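Local coordinates for vitamin B12-binding protein (Vibrio cholerae O395, PDB 5YSC) that binds vitamin B12 in the periplasm and probably delivers it to the BtuC subunits of the BtuCDF ABC transporter for import, at residues A[169-174]-A[192-197]; A[156-161]-A[186-191]; A[22-27]-A[42-47]; A[79-84]-A[99-104]. One frame throughout, in Å; residues are numbered along the deposited sequence.

Contact 1: A[169-174]-A[192-197]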
loop_
_atom_site.group_PDB
_atom_site.type_symbol
_atom_site.label_atom_id
_atom_site.label_comp_id
_atom_site.label_asym_id
_atom_site.label_seq_id
_atom_site.Cartn_x
_atom_site.Cartn_y
_atom_site.Cartn_z
ATOM N N LEU A 169 -8.623 8.901 -0.336
ATOM C CA LEU A 169 -7.786 8.828 0.843
ATOM C C LEU A 169 -7.720 10.198 1.492
ATOM O O LEU A 169 -7.996 11.219 0.850
ATOM C CB LEU A 169 -6.368 8.349 0.505
ATOM C CG LEU A 169 -5.340 9.300 -0.128
ATOM C CD1 LEU A 169 -4.007 8.567 -0.304
ATOM C CD2 LEU A 169 -5.822 9.843 -1.455
ATOM N N ALA A 170 -7.273 10.217 2.749
ATOM C CA ALA A 170 -7.265 11.435 3.555
ATOM C C ALA A 170 -6.396 11.246 4.797
ATOM O O ALA A 170 -5.894 10.153 5.074
ATOM C CB ALA A 170 -8.699 11.820 3.956
ATOM N N GLN A 171 -6.187 12.337 5.521
ATOM C CA GLN A 171 -5.541 12.312 6.829
ATOM C C GLN A 171 -4.138 11.728 6.813
ATOM O O GLN A 171 -3.645 11.267 7.859
ATOM C CB GLN A 171 -6.394 11.544 7.852
ATOM C CG GLN A 171 -7.782 12.080 8.003
ATOM C CD GLN A 171 -8.535 11.393 9.116
ATOM O OE1 GLN A 171 -8.030 10.463 9.747
ATOM N NE2 GLN A 171 -9.754 11.838 9.356
ATOM N N GLY A 172 -3.459 11.756 5.661
ATOM C CA GLY A 172 -2.104 11.260 5.601
ATOM C C GLY A 172 -1.999 9.751 5.583
ATOM O O GLY A 172 -0.891 9.243 5.614
ATOM N N HIS A 173 -3.120 9.036 5.609
ATOM C CA HIS A 173 -3.090 7.587 5.627
ATOM C C HIS A 173 -2.600 7.046 4.292
ATOM O O HIS A 173 -2.648 7.725 3.248
ATOM C CB HIS A 173 -4.471 7.028 5.931
ATOM C CG HIS A 173 -4.849 7.198 7.369
ATOM N ND1 HIS A 173 -5.301 6.161 8.153
ATOM C CD2 HIS A 173 -4.798 8.285 8.170
ATOM C CE1 HIS A 173 -5.542 6.606 9.373
ATOM N NE2 HIS A 173 -5.255 7.898 9.413
ATOM N N TRP A 174 -2.161 5.796 4.337
ATOM C CA TRP A 174 -1.544 5.183 3.175
ATOM C C TRP A 174 -2.501 5.162 1.985
ATOM O O TRP A 174 -3.666 4.793 2.124
ATOM C CB TRP A 174 -1.108 3.773 3.522
ATOM C CG TRP A 174 -0.272 3.203 2.450
ATOM C CD1 TRP A 174 -0.667 2.388 1.420
ATOM C CD2 TRP A 174 1.122 3.444 2.271
ATOM N NE1 TRP A 174 0.412 2.125 0.604
ATOM C CE2 TRP A 174 1.521 2.746 1.120
ATOM C CE3 TRP A 174 2.080 4.188 2.968
ATOM C CZ2 TRP A 174 2.836 2.781 0.653
ATOM C CZ3 TRP A 174 3.385 4.197 2.504
ATOM C CH2 TRP A 174 3.742 3.502 1.357
ATOM N N GLU A 192 -12.813 14.078 7.438
ATOM C CA GLU A 192 -13.122 13.609 8.785
ATOM C C GLU A 192 -12.829 12.124 8.965
ATOM O O GLU A 192 -12.672 11.681 10.101
ATOM C CB GLU A 192 -14.588 13.924 9.113
ATOM C CG GLU A 192 -14.922 15.386 8.790
ATOM C CD GLU A 192 -16.208 15.888 9.426
ATOM O OE1 GLU A 192 -16.136 16.461 10.540
ATOM O OE2 GLU A 192 -17.285 15.729 8.800
ATOM N N VAL A 193 -12.701 11.364 7.882
ATOM C CA VAL A 193 -12.337 9.950 7.959
ATOM C C VAL A 193 -11.145 9.725 7.038
ATOM O O VAL A 193 -10.903 10.527 6.125
ATOM C CB VAL A 193 -13.515 9.020 7.577
ATOM C CG1 VAL A 193 -14.703 9.240 8.504
ATOM C CG2 VAL A 193 -13.938 9.209 6.108
ATOM N N PRO A 194 -10.382 8.639 7.267
ATOM C CA PRO A 194 -9.180 8.371 6.449
ATOM C C PRO A 194 -9.459 7.958 5.013
ATOM O O PRO A 194 -8.623 8.220 4.140
ATOM C CB PRO A 194 -8.485 7.241 7.222
ATOM C CG PRO A 194 -9.517 6.682 8.126
ATOM C CD PRO A 194 -10.408 7.816 8.489
ATOM N N TYR A 195 -10.576 7.314 4.720
ATOM C CA TYR A 195 -10.890 6.898 3.358
ATOM C C TYR A 195 -12.308 7.325 3.034
ATOM O O TYR A 195 -13.220 6.491 2.944
ATOM C CB TYR A 195 -10.685 5.395 3.182
ATOM C CG TYR A 195 -9.236 5.078 3.424
ATOM C CD1 TYR A 195 -8.294 5.233 2.414
ATOM C CD2 TYR A 195 -8.804 4.685 4.670
ATOM C CE1 TYR A 195 -6.941 5.013 2.657
ATOM C CE2 TYR A 195 -7.463 4.461 4.937
ATOM C CZ TYR A 195 -6.528 4.615 3.918
ATOM O OH TYR A 195 -5.210 4.343 4.199
ATOM N N PRO A 196 -12.513 8.616 2.805
ATOM C CA PRO A 196 -13.868 9.127 2.616
ATOM C C PRO A 196 -14.473 8.753 1.287
ATOM O O PRO A 196 -13.799 8.662 0.256
ATOM C CB PRO A 196 -13.684 10.640 2.703
ATOM C CG PRO A 196 -12.301 10.873 2.314
ATOM C CD PRO A 196 -11.512 9.682 2.741
ATOM N N GLN A 197 -15.787 8.586 1.306
ATOM C CA GLN A 197 -16.569 8.526 0.094
ATOM C C GLN A 197 -16.872 9.970 -0.294
ATOM O O GLN A 197 -17.237 10.774 0.553
ATOM C CB GLN A 197 -17.858 7.752 0.338
ATOM C CG GLN A 197 -18.639 7.448 -0.911
ATOM C CD GLN A 197 -19.878 6.636 -0.628
ATOM O OE1 GLN A 197 -19.848 5.695 0.159
ATOM N NE2 GLN A 197 -20.976 6.997 -1.270
#
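Leu169 lies beside Tyr195 and Ala170 beside Pro194, with CA atoms 4.4 Å apart in the first pair, where two irregular loops meet at the edge of the cobalamin pocket. A type I' beta turn from Ala170 to His173, closed by the bond from His173 N to Ala170 O, reverses the first loop; its two central positions have positive phi, which suits Gly172 and is tolerated by Gln171. Trp174 and Tyr195 both belong to the pocket, and the Tyr195 side chain comes within about 3 Å of the bound cyanocobalamin. The phenol joins the two loops: its OH donates to Trp174 O at 2.6 Å, in the carbonyl plane on a lone pair, with the acceptor at the ring edge. Tyrosine suits the place because its flat ring packs CE1 against Leu169 CB while its tip still carries a donor. The Trp174 indole leads away and bonds Leu247 O through NE1. On the partly exposed side, with His173 CG anti to the carbonyl carbon (chi1 -74°), the imidazole stands beside Pro194, whose CB sits over the ring centre, 3.6 Å from the centroid, a CH-pi contact. Gln171, extended beyond CG, sends NE2 to Ser191 O; NE2 also lies 3.0 Å from Glu192 O. Small Ala170 lets the chains close up, its CB resting 3.7 Å from Pro196 CD.

Contact 2: A[156-161]-A[186-191]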
loop_
_atom_site.group_PDB
_atom_site.type_symbol
_atom_site.label_atom_id
_atom_site.label_comp_id
_atom_site.label_asym_id
_atom_site.label_seq_id
_atom_site.Cartn_x
_atom_site.Cartn_y
_atom_site.Cartn_z
ATOM N N ARG A 156 -1.521 19.591 -6.850
ATOM C CA ARG A 156 -2.750 19.146 -6.199
ATOM C C ARG A 156 -3.354 17.979 -6.973
ATOM O O ARG A 156 -3.774 18.142 -8.116
ATOM C CB ARG A 156 -3.745 20.305 -6.092
ATOM C CG ARG A 156 -3.160 21.497 -5.350
ATOM C CD ARG A 156 -4.053 22.747 -5.440
ATOM N NE ARG A 156 -5.371 22.456 -4.895
ATOM C CZ ARG A 156 -6.501 22.393 -5.588
ATOM N NH1 ARG A 156 -6.522 22.665 -6.889
ATOM N NH2 ARG A 156 -7.632 22.090 -4.949
ATOM N N TYR A 157 -3.449 16.819 -6.332
ATOM C CA TYR A 157 -3.957 15.624 -6.985
ATOM C C TYR A 157 -5.203 15.082 -6.279
ATOM O O TYR A 157 -5.455 15.311 -5.091
ATOM C CB TYR A 157 -2.866 14.521 -7.060
ATOM C CG TYR A 157 -2.595 13.874 -5.737
ATOM C CD1 TYR A 157 -1.653 14.406 -4.863
ATOM C CD2 TYR A 157 -3.324 12.748 -5.333
ATOM C CE1 TYR A 157 -1.425 13.830 -3.622
ATOM C CE2 TYR A 157 -3.120 12.182 -4.099
ATOM C CZ TYR A 157 -2.147 12.731 -3.253
ATOM O OH TYR A 157 -1.916 12.213 -2.006
ATOM N N PHE A 158 -5.982 14.351 -7.061
ATOM C CA PHE A 158 -7.046 13.487 -6.597
ATOM C C PHE A 158 -6.659 12.052 -6.923
ATOM O O PHE A 158 -6.323 11.768 -8.075
ATOM C CB PHE A 158 -8.328 13.889 -7.309
ATOM C CG PHE A 158 -9.472 12.965 -7.073
ATOM C CD1 PHE A 158 -9.822 12.585 -5.785
ATOM C CD2 PHE A 158 -10.216 12.478 -8.137
ATOM C CE1 PHE A 158 -10.899 11.746 -5.567
ATOM C CE2 PHE A 158 -11.263 11.618 -7.925
ATOM C CZ PHE A 158 -11.601 11.244 -6.631
ATOM N N TYR A 159 -6.692 11.148 -5.927
ATOM C CA TYR A 159 -6.490 9.715 -6.176
ATOM C C TYR A 159 -7.730 8.926 -5.817
ATOM O O TYR A 159 -8.105 8.836 -4.637
ATOM C CB TYR A 159 -5.292 9.158 -5.399
ATOM C CG TYR A 159 -5.131 7.649 -5.587
ATOM C CD1 TYR A 159 -5.193 7.073 -6.845
ATOM C CD2 TYR A 159 -4.945 6.821 -4.506
ATOM C CE1 TYR A 159 -5.063 5.707 -7.020
ATOM C CE2 TYR A 159 -4.794 5.451 -4.655
ATOM C CZ TYR A 159 -4.870 4.901 -5.908
ATOM O OH TYR A 159 -4.735 3.542 -6.059
ATOM N N GLN A 160 -8.319 8.338 -6.844
ATOM C CA GLN A 160 -9.520 7.533 -6.782
ATOM C C GLN A 160 -9.202 6.045 -6.564
ATOM O O GLN A 160 -8.510 5.431 -7.377
ATOM C CB GLN A 160 -10.223 7.734 -8.127
ATOM C CG GLN A 160 -11.631 7.459 -8.126
ATOM C CD GLN A 160 -12.259 7.939 -9.397
ATOM O OE1 GLN A 160 -11.584 8.462 -10.313
ATOM N NE2 GLN A 160 -13.561 7.794 -9.463
ATOM N N LEU A 161 -9.749 5.457 -5.500
ATOM C CA LEU A 161 -9.661 4.013 -5.294
ATOM C C LEU A 161 -10.729 3.227 -6.054
ATOM O O LEU A 161 -10.554 2.025 -6.294
ATOM C CB LEU A 161 -9.789 3.694 -3.806
ATOM C CG LEU A 161 -8.657 4.143 -2.908
ATOM C CD1 LEU A 161 -9.023 3.778 -1.498
ATOM C CD2 LEU A 161 -7.335 3.445 -3.280
ATOM N N ASN A 186 -2.721 16.165 -1.530
ATOM C CA ASN A 186 -4.024 15.531 -1.634
ATOM C C ASN A 186 -5.137 16.545 -1.435
ATOM O O ASN A 186 -5.178 17.206 -0.399
ATOM C CB ASN A 186 -4.114 14.422 -0.585
ATOM C CG ASN A 186 -5.449 13.748 -0.554
ATOM O OD1 ASN A 186 -6.245 13.843 -1.487
ATOM N ND2 ASN A 186 -5.695 13.015 0.520
ATOM N N ILE A 187 -6.063 16.642 -2.397
ATOM C CA ILE A 187 -7.149 17.633 -2.301
ATOM C C ILE A 187 -8.113 17.290 -1.180
ATOM O O ILE A 187 -8.865 18.157 -0.712
ATOM C CB ILE A 187 -7.949 17.767 -3.620
ATOM C CG1 ILE A 187 -8.522 16.414 -4.082
ATOM C CG2 ILE A 187 -7.095 18.408 -4.711
ATOM C CD1 ILE A 187 -9.609 16.538 -5.191
ATOM N N PHE A 188 -8.148 16.035 -0.749
ATOM C CA PHE A 188 -9.056 15.615 0.307
ATOM C C PHE A 188 -8.321 15.333 1.613
ATOM O O PHE A 188 -8.846 14.634 2.482
ATOM C CB PHE A 188 -9.857 14.406 -0.159
ATOM C CG PHE A 188 -10.949 14.746 -1.141
ATOM C CD1 PHE A 188 -12.089 15.417 -0.705
ATOM C CD2 PHE A 188 -10.850 14.407 -2.480
ATOM C CE1 PHE A 188 -13.119 15.745 -1.594
ATOM C CE2 PHE A 188 -11.865 14.723 -3.383
ATOM C CZ PHE A 188 -13.007 15.392 -2.945
ATOM N N ALA A 189 -7.142 15.915 1.787
ATOM C CA ALA A 189 -6.328 15.620 2.954
ATOM C C ALA A 189 -7.106 15.874 4.234
ATOM O O ALA A 189 -7.074 15.065 5.166
ATOM C CB ALA A 189 -5.066 16.471 2.937
ATOM N N ASP A 190 -7.807 17.004 4.288
ATOM C CA ASP A 190 -8.558 17.401 5.487
ATOM C C ASP A 190 -9.987 16.876 5.406
ATOM O O ASP A 190 -10.943 17.621 5.223
ATOM C CB ASP A 190 -8.554 18.917 5.639
ATOM C CG ASP A 190 -7.160 19.487 5.741
ATOM O OD1 ASP A 190 -6.281 18.769 6.286
ATOM O OD2 ASP A 190 -6.951 20.639 5.271
ATOM N N SER A 191 -10.119 15.559 5.548
ATOM C CA SER A 191 -11.412 14.906 5.673
ATOM C C SER A 191 -11.564 14.320 7.073
ATOM O O SER A 191 -10.588 14.077 7.796
ATOM C CB SER A 191 -11.605 13.792 4.636
ATOM O OG SER A 191 -11.425 14.278 3.318
HETATM O O HOH W 1 -7.630 12.280 -3.359
#
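Tyr157 and Asn186 form a parallel bridge at the edge of the four-stranded parallel sheet of one lobe of this periplasmic binding protein, where strand 184-186 gives way to a type I turn from Asn186 to Ala189. The tight part is largely apolar and centred on Ile187. Its N donates to Tyr157 O at 3.1 Å, and its CD1 reaches Phe158 CB at 3.6 Å. Chi1 of 56° puts Ile187 CG1 between its own N and carbonyl carbon, 3.4 Å from Tyr157 O. Phe158 CD1 comes in at the edge of the Phe188 ring, the planes 66° apart, while Val203 of helix 200-206 touches both phenylalanine side chains. Tyr157 lays one ring face over Asn186 CA, its ring also stacking with Phe179. The looser side is partly exposed: the second branch of Ile187, CG2, lies over a face of the Arg156 guanidinium, whose NH2 bonds Lys206 O. Beyond the bridge the chains part and a water fills in, accepting from Tyr159 N and donating to Asn186 OD1. The amide is used at both ends, since Asn186 ND2 bonds Leu169 O. OD1 also closes an Asx turn, taking Phe188 N at 3.0 Å from above its carbonyl plane.

Contact 3: A[22-27]-A[42-47]; sequences RIISLA and KLVAVS
Ile23 uses both its backbone polar atoms on segment 42-47: its N donates to Lys42 O at 2.8 Å, and its O accepts from Val44 N at 2.8 Å with an N-H...O angle of 170°. Ser25 N then donates to Ala45 O at 3.0 Å, so Ile23 pairs with Leu43 but Ile24 with Ala45, a one-residue shift that makes a beta bulge. Ile24 turns its own N and O to strand 80-83. Ile23 O also receives a CA-H...O contact from Leu43 CA at 3.3 Å. Ser25 OG bonds Thr31 OG1 and takes a weak bond from Ala27 N; Ser47 OG has Ser50 OG. At the partly exposed end, Lys42 NZ forms a salt bridge with Glu21, and Arg22 NE bonds Leu76 O while Val44 CG1 sits over the guanidinium centre. Beta-branched Ile23, Ile24 and Val44 suit the strands: the Ile24 and Val44 side chains cross at about a right angle, CG1 meeting CG2. Leu43 CD2 is the apolar partner of Ile23 CG2, at 3.8 Å. The arrangement is that of a beta-alpha-beta unit, strand 23-25, helix 28-36 and strand 43-45, with Ala27 at the helix N-cap, its side chain about 4 Å from the nearest atom of cyanocobalamin.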
loop_
_atom_site.group_PDB
_atom_site.type_symbol
_atom_site.label_atom_id
_atom_site.label_comp_id
_atom_site.label_asym_id
_atom_site.label_seq_id
_atom_site.Cartn_x
_atom_site.Cartn_y
_atom_site.Cartn_z
ATOM N N ARG A 22 6.630 -21.496 11.435
ATOM C CA ARG A 22 5.256 -21.578 10.935
ATOM C C ARG A 22 4.695 -20.154 10.965
ATOM O O ARG A 22 4.216 -19.689 12.000
ATOM C CB ARG A 22 4.409 -22.524 11.776
ATOM C CG ARG A 22 4.892 -23.965 11.780
ATOM C CD ARG A 22 3.869 -24.857 12.411
ATOM N NE ARG A 22 2.633 -24.819 11.641
ATOM C CZ ARG A 22 2.384 -25.596 10.595
ATOM N NH1 ARG A 22 3.274 -26.490 10.198
ATOM N NH2 ARG A 22 1.239 -25.477 9.944
ATOM N N ILE A 23 4.782 -19.440 9.846
ATOM C CA ILE A 23 4.472 -18.010 9.833
ATOM C C ILE A 23 3.153 -17.795 9.100
ATOM O O ILE A 23 2.888 -18.433 8.085
ATOM C CB ILE A 23 5.622 -17.204 9.189
ATOM C CG1 ILE A 23 6.931 -17.482 9.921
ATOM C CG2 ILE A 23 5.374 -15.701 9.285
ATOM C CD1 ILE A 23 8.150 -16.783 9.324
ATOM N N ILE A 24 2.316 -16.896 9.614
ATOM C CA ILE A 24 1.062 -16.544 8.949
ATOM C C ILE A 24 1.083 -15.057 8.663
ATOM O O ILE A 24 1.459 -14.268 9.529
ATOM C CB ILE A 24 -0.148 -16.922 9.811
ATOM C CG1 ILE A 24 -0.280 -18.452 9.845
ATOM C CG2 ILE A 24 -1.447 -16.286 9.287
ATOM C CD1 ILE A 24 -1.466 -18.942 10.679
ATOM N N SER A 25 0.686 -14.679 7.444
ATOM C CA SER A 25 0.551 -13.285 7.030
ATOM C C SER A 25 -0.920 -12.947 6.870
ATOM O O SER A 25 -1.670 -13.678 6.203
ATOM C CB SER A 25 1.263 -13.030 5.703
ATOM O OG SER A 25 0.847 -11.796 5.178
ATOM N N LEU A 26 -1.309 -11.817 7.437
ATOM C CA LEU A 26 -2.698 -11.377 7.382
ATOM C C LEU A 26 -2.944 -10.254 6.371
ATOM O O LEU A 26 -3.995 -9.615 6.432
ATOM C CB LEU A 26 -3.158 -10.949 8.770
ATOM C CG LEU A 26 -3.035 -12.010 9.872
ATOM C CD1 LEU A 26 -3.531 -11.421 11.189
ATOM C CD2 LEU A 26 -3.811 -13.287 9.553
ATOM N N ALA A 27 -2.000 -9.982 5.455
ATOM C CA ALA A 27 -2.216 -8.919 4.470
ATOM C C ALA A 27 -1.372 -9.156 3.216
ATOM O O ALA A 27 -0.293 -9.741 3.305
ATOM C CB ALA A 27 -1.893 -7.532 5.036
ATOM N N LYS A 42 8.858 -20.147 5.190
ATOM C CA LYS A 42 8.233 -20.529 6.464
ATOM C C LYS A 42 6.772 -20.120 6.564
ATOM O O LYS A 42 6.121 -20.429 7.570
ATOM C CB LYS A 42 9.002 -19.935 7.645
ATOM C CG LYS A 42 10.451 -20.297 7.690
ATOM C CD LYS A 42 10.638 -21.766 7.670
ATOM C CE LYS A 42 12.079 -22.076 7.946
ATOM N NZ LYS A 42 12.309 -23.482 7.619
ATOM N N LEU A 43 6.228 -19.442 5.546
ATOM C CA LEU A 43 4.809 -19.141 5.541
ATOM C C LEU A 43 3.978 -20.395 5.405
ATOM O O LEU A 43 4.220 -21.251 4.538
ATOM C CB LEU A 43 4.449 -18.185 4.406
ATOM C CG LEU A 43 4.993 -16.790 4.570
ATOM C CD1 LEU A 43 4.904 -16.020 3.239
ATOM C CD2 LEU A 43 4.235 -16.047 5.640
ATOM N N VAL A 44 2.954 -20.489 6.244
ATOM C CA VAL A 44 1.999 -21.586 6.172
ATOM C C VAL A 44 0.587 -21.096 5.883
ATOM O O VAL A 44 -0.302 -21.926 5.662
ATOM C CB VAL A 44 2.020 -22.458 7.453
ATOM C CG1 VAL A 44 3.391 -23.062 7.686
ATOM C CG2 VAL A 44 1.607 -21.651 8.674
ATOM N N ALA A 45 0.351 -19.779 5.880
ATOM C CA ALA A 45 -0.908 -19.223 5.401
ATOM C C ALA A 45 -0.734 -17.726 5.196
ATOM O O ALA A 45 0.141 -17.093 5.810
ATOM C CB ALA A 45 -2.078 -19.478 6.364
ATOM N N VAL A 46 -1.584 -17.179 4.333
ATOM C CA VAL A 46 -1.541 -15.773 3.952
ATOM C C VAL A 46 -2.980 -15.283 3.799
ATOM O O VAL A 46 -3.935 -15.991 4.138
ATOM C CB VAL A 46 -0.723 -15.559 2.661
ATOM C CG1 VAL A 46 0.742 -15.963 2.874
ATOM C CG2 VAL A 46 -1.376 -16.267 1.489
ATOM N N SER A 47 -3.146 -14.064 3.307
ATOM C CA SER A 47 -4.436 -13.448 3.069
ATOM C C SER A 47 -4.892 -13.648 1.631
ATOM O O SER A 47 -4.105 -13.973 0.748
ATOM C CB SER A 47 -4.359 -11.961 3.365
ATOM O OG SER A 47 -3.717 -11.276 2.310
#

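Contact 4: A[79-84]-A[99-104]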
loop_
_atom_site.group_PDB
_atom_site.type_symbol
_atom_site.label_atom_id
_atom_site.label_comp_id
_atom_site.label_asym_id
_atom_site.label_seq_id
_atom_site.Cartn_x
_atom_site.Cartn_y
_atom_site.Cartn_z
ATOM N N ASP A 79 3.966 -19.922 14.969
ATOM C CA ASP A 79 4.810 -19.318 15.985
ATOM C C ASP A 79 5.092 -17.856 15.696
ATOM O O ASP A 79 5.724 -17.189 16.515
ATOM C CB ASP A 79 6.116 -20.111 16.152
ATOM C CG ASP A 79 6.902 -20.264 14.864
ATOM O OD1 ASP A 79 6.485 -19.703 13.831
ATOM O OD2 ASP A 79 7.950 -20.950 14.882
ATOM N N LEU A 80 4.600 -17.339 14.563
ATOM C CA LEU A 80 4.655 -15.910 14.267
ATOM C C LEU A 80 3.492 -15.538 13.349
ATOM O O LEU A 80 3.301 -16.184 12.320
ATOM C CB LEU A 80 5.980 -15.542 13.589
ATOM C CG LEU A 80 6.063 -14.092 13.108
ATOM C CD1 LEU A 80 6.025 -13.162 14.313
ATOM C CD2 LEU A 80 7.320 -13.860 12.265
ATOM N N ILE A 81 2.757 -14.472 13.691
ATOM C CA ILE A 81 1.690 -13.926 12.867
ATOM C C ILE A 81 2.102 -12.503 12.509
ATOM O O ILE A 81 2.500 -11.724 13.377
ATOM C CB ILE A 81 0.322 -13.948 13.587
ATOM C CG1 ILE A 81 -0.089 -15.373 13.957
ATOM C CG2 ILE A 81 -0.739 -13.247 12.744
ATOM C CD1 ILE A 81 -1.427 -15.488 14.662
ATOM N N ILE A 82 2.059 -12.175 11.224
ATOM C CA ILE A 82 2.376 -10.846 10.734
ATOM C C ILE A 82 1.076 -10.109 10.485
ATOM O O ILE A 82 0.363 -10.406 9.530
ATOM C CB ILE A 82 3.215 -10.882 9.448
ATOM C CG1 ILE A 82 4.426 -11.780 9.627
ATOM C CG2 ILE A 82 3.631 -9.471 9.116
ATOM C CD1 ILE A 82 5.156 -11.998 8.310
ATOM N N ALA A 83 0.747 -9.182 11.380
ATOM C CA ALA A 83 -0.543 -8.510 11.335
ATOM C C ALA A 83 -0.464 -7.154 10.663
ATOM O O ALA A 83 0.576 -6.519 10.599
ATOM C CB ALA A 83 -1.107 -8.322 12.736
ATOM N N TRP A 84 -1.614 -6.709 10.192
ATOM C CA TRP A 84 -1.798 -5.407 9.578
ATOM C C TRP A 84 -2.843 -4.641 10.382
ATOM O O TRP A 84 -4.032 -4.623 10.023
ATOM C CB TRP A 84 -2.229 -5.568 8.141
ATOM C CG TRP A 84 -2.473 -4.322 7.391
ATOM C CD1 TRP A 84 -1.859 -3.100 7.561
ATOM C CD2 TRP A 84 -3.406 -4.164 6.321
ATOM N NE1 TRP A 84 -2.370 -2.208 6.662
ATOM C CE2 TRP A 84 -3.321 -2.830 5.891
ATOM C CE3 TRP A 84 -4.300 -5.033 5.677
ATOM C CZ2 TRP A 84 -4.115 -2.321 4.834
ATOM C CZ3 TRP A 84 -5.098 -4.531 4.628
ATOM C CH2 TRP A 84 -4.998 -3.192 4.225
ATOM N N LEU A 99 -5.053 -14.895 22.793
ATOM C CA LEU A 99 -4.746 -16.310 22.675
ATOM C C LEU A 99 -3.264 -16.611 22.833
ATOM O O LEU A 99 -2.899 -17.788 22.824
ATOM C CB LEU A 99 -5.226 -16.829 21.330
ATOM C CG LEU A 99 -6.726 -17.062 21.183
ATOM C CD1 LEU A 99 -7.077 -17.324 19.708
ATOM C CD2 LEU A 99 -7.119 -18.236 22.040
ATOM N N GLY A 100 -2.415 -15.582 22.952
ATOM C CA GLY A 100 -1.014 -15.757 23.231
ATOM C C GLY A 100 -0.123 -15.977 22.030
ATOM O O GLY A 100 0.996 -16.466 22.195
ATOM N N PHE A 101 -0.569 -15.625 20.833
ATOM C CA PHE A 101 0.296 -15.749 19.665
ATOM C C PHE A 101 1.342 -14.639 19.611
ATOM O O PHE A 101 1.117 -13.494 20.024
ATOM C CB PHE A 101 -0.529 -15.732 18.385
ATOM C CG PHE A 101 -1.335 -16.958 18.183
ATOM C CD1 PHE A 101 -0.718 -18.143 17.872
ATOM C CD2 PHE A 101 -2.712 -16.929 18.300
ATOM C CE1 PHE A 101 -1.439 -19.276 17.677
ATOM C CE2 PHE A 101 -3.462 -18.075 18.101
ATOM C CZ PHE A 101 -2.812 -19.256 17.791
ATOM N N THR A 102 2.514 -14.994 19.090
ATOM C CA THR A 102 3.537 -14.000 18.855
ATOM C C THR A 102 3.147 -13.261 17.582
ATOM O O THR A 102 2.990 -13.883 16.525
ATOM C CB THR A 102 4.911 -14.640 18.736
ATOM O OG1 THR A 102 5.223 -15.309 19.966
ATOM C CG2 THR A 102 5.954 -13.585 18.489
ATOM N N ILE A 103 2.951 -11.954 17.701
ATOM C CA ILE A 103 2.444 -11.146 16.606
ATOM C C ILE A 103 3.367 -9.973 16.358
ATOM O O ILE A 103 3.665 -9.190 17.271
ATOM C CB ILE A 103 1.024 -10.628 16.884
ATOM C CG1 ILE A 103 0.071 -11.793 17.090
ATOM C CG2 ILE A 103 0.541 -9.751 15.716
ATOM C CD1 ILE A 103 -1.166 -11.438 17.855
ATOM N N TYR A 104 3.762 -9.803 15.102
ATOM C CA TYR A 104 4.428 -8.609 14.658
ATOM C C TYR A 104 3.388 -7.683 14.045
ATOM O O TYR A 104 2.685 -8.064 13.115
ATOM C CB TYR A 104 5.541 -8.968 13.664
ATOM C CG TYR A 104 6.216 -7.727 13.162
ATOM C CD1 TYR A 104 7.177 -7.078 13.929
ATOM C CD2 TYR A 104 5.860 -7.172 11.936
ATOM C CE1 TYR A 104 7.770 -5.936 13.497
ATOM C CE2 TYR A 104 6.464 -6.027 11.489
ATOM C CZ TYR A 104 7.429 -5.410 12.269
ATOM O OH TYR A 104 8.006 -4.237 11.883
HETATM O O HOH W 2 5.788 -17.900 19.047
#
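Ile81 and Ile103 pair in a parallel beta bridge at an edge of the sheet that also holds strand 23-25, their strands joined through helix 90-98 in a beta-alpha-beta unit. The ladder has three bonds: Ile81 N to Thr102 O, Tyr104 N to Ile81 O, and Ala83 N to Tyr104 O at 2.8 Å. On the face of Ile81, chi2 near 180° extends the chain and carries CD1 to the Phe101 ring, off its centre and 3.8 Å from Phe101 CG. Ala83, with only a methyl to place, offers CB to Ile103 CG2 at 3.7 Å, and Leu96 of helix 90-98 lies against Phe101 and Ile103. The other face carries Ile82 and Tyr104, whose ring, with CG anti to the backbone N (chi1 178°), takes Ile82 CG2 at its edge, 4.3 Å from Tyr104 CD2, and packs on helix 112-122. Gly100, in a Schellman motif with positive phi, ends helix 90-98 and turns the chain toward strand 103-105. Where the ladder begins, a water donates to Asp79 O at 2.6 Å and lies 2.8 Å from Thr102 OG1. The chemistry implies that main-chain bonds set the register, apolar branches pack on both faces, and water takes over at the partly exposed end.

The four contacts fall into two pairs, one on each side of the bound cyanocobalamin. Contacts 3 and 4 share a sheet, their centres about 10 Å apart: Ile24 O meets Ile82 N at 2.8 Å, so strands 23-25 and 80-83 are neighbours, and Ala27 CB packs on Trp84 CE3. Contacts 1 and 2, with centres about 8 Å apart, interleave along the chain and touch where Gln171 N lies 2.9 Å from Ala189 O. The pairs themselves do not touch; the centres of contacts 1 and 3 are about 28 Å apart. Trp84 and Tyr195, from contacts 4 and 1, both touch the ligand, and Leu161, in segment 156-161 but away from its pairing, touches it too.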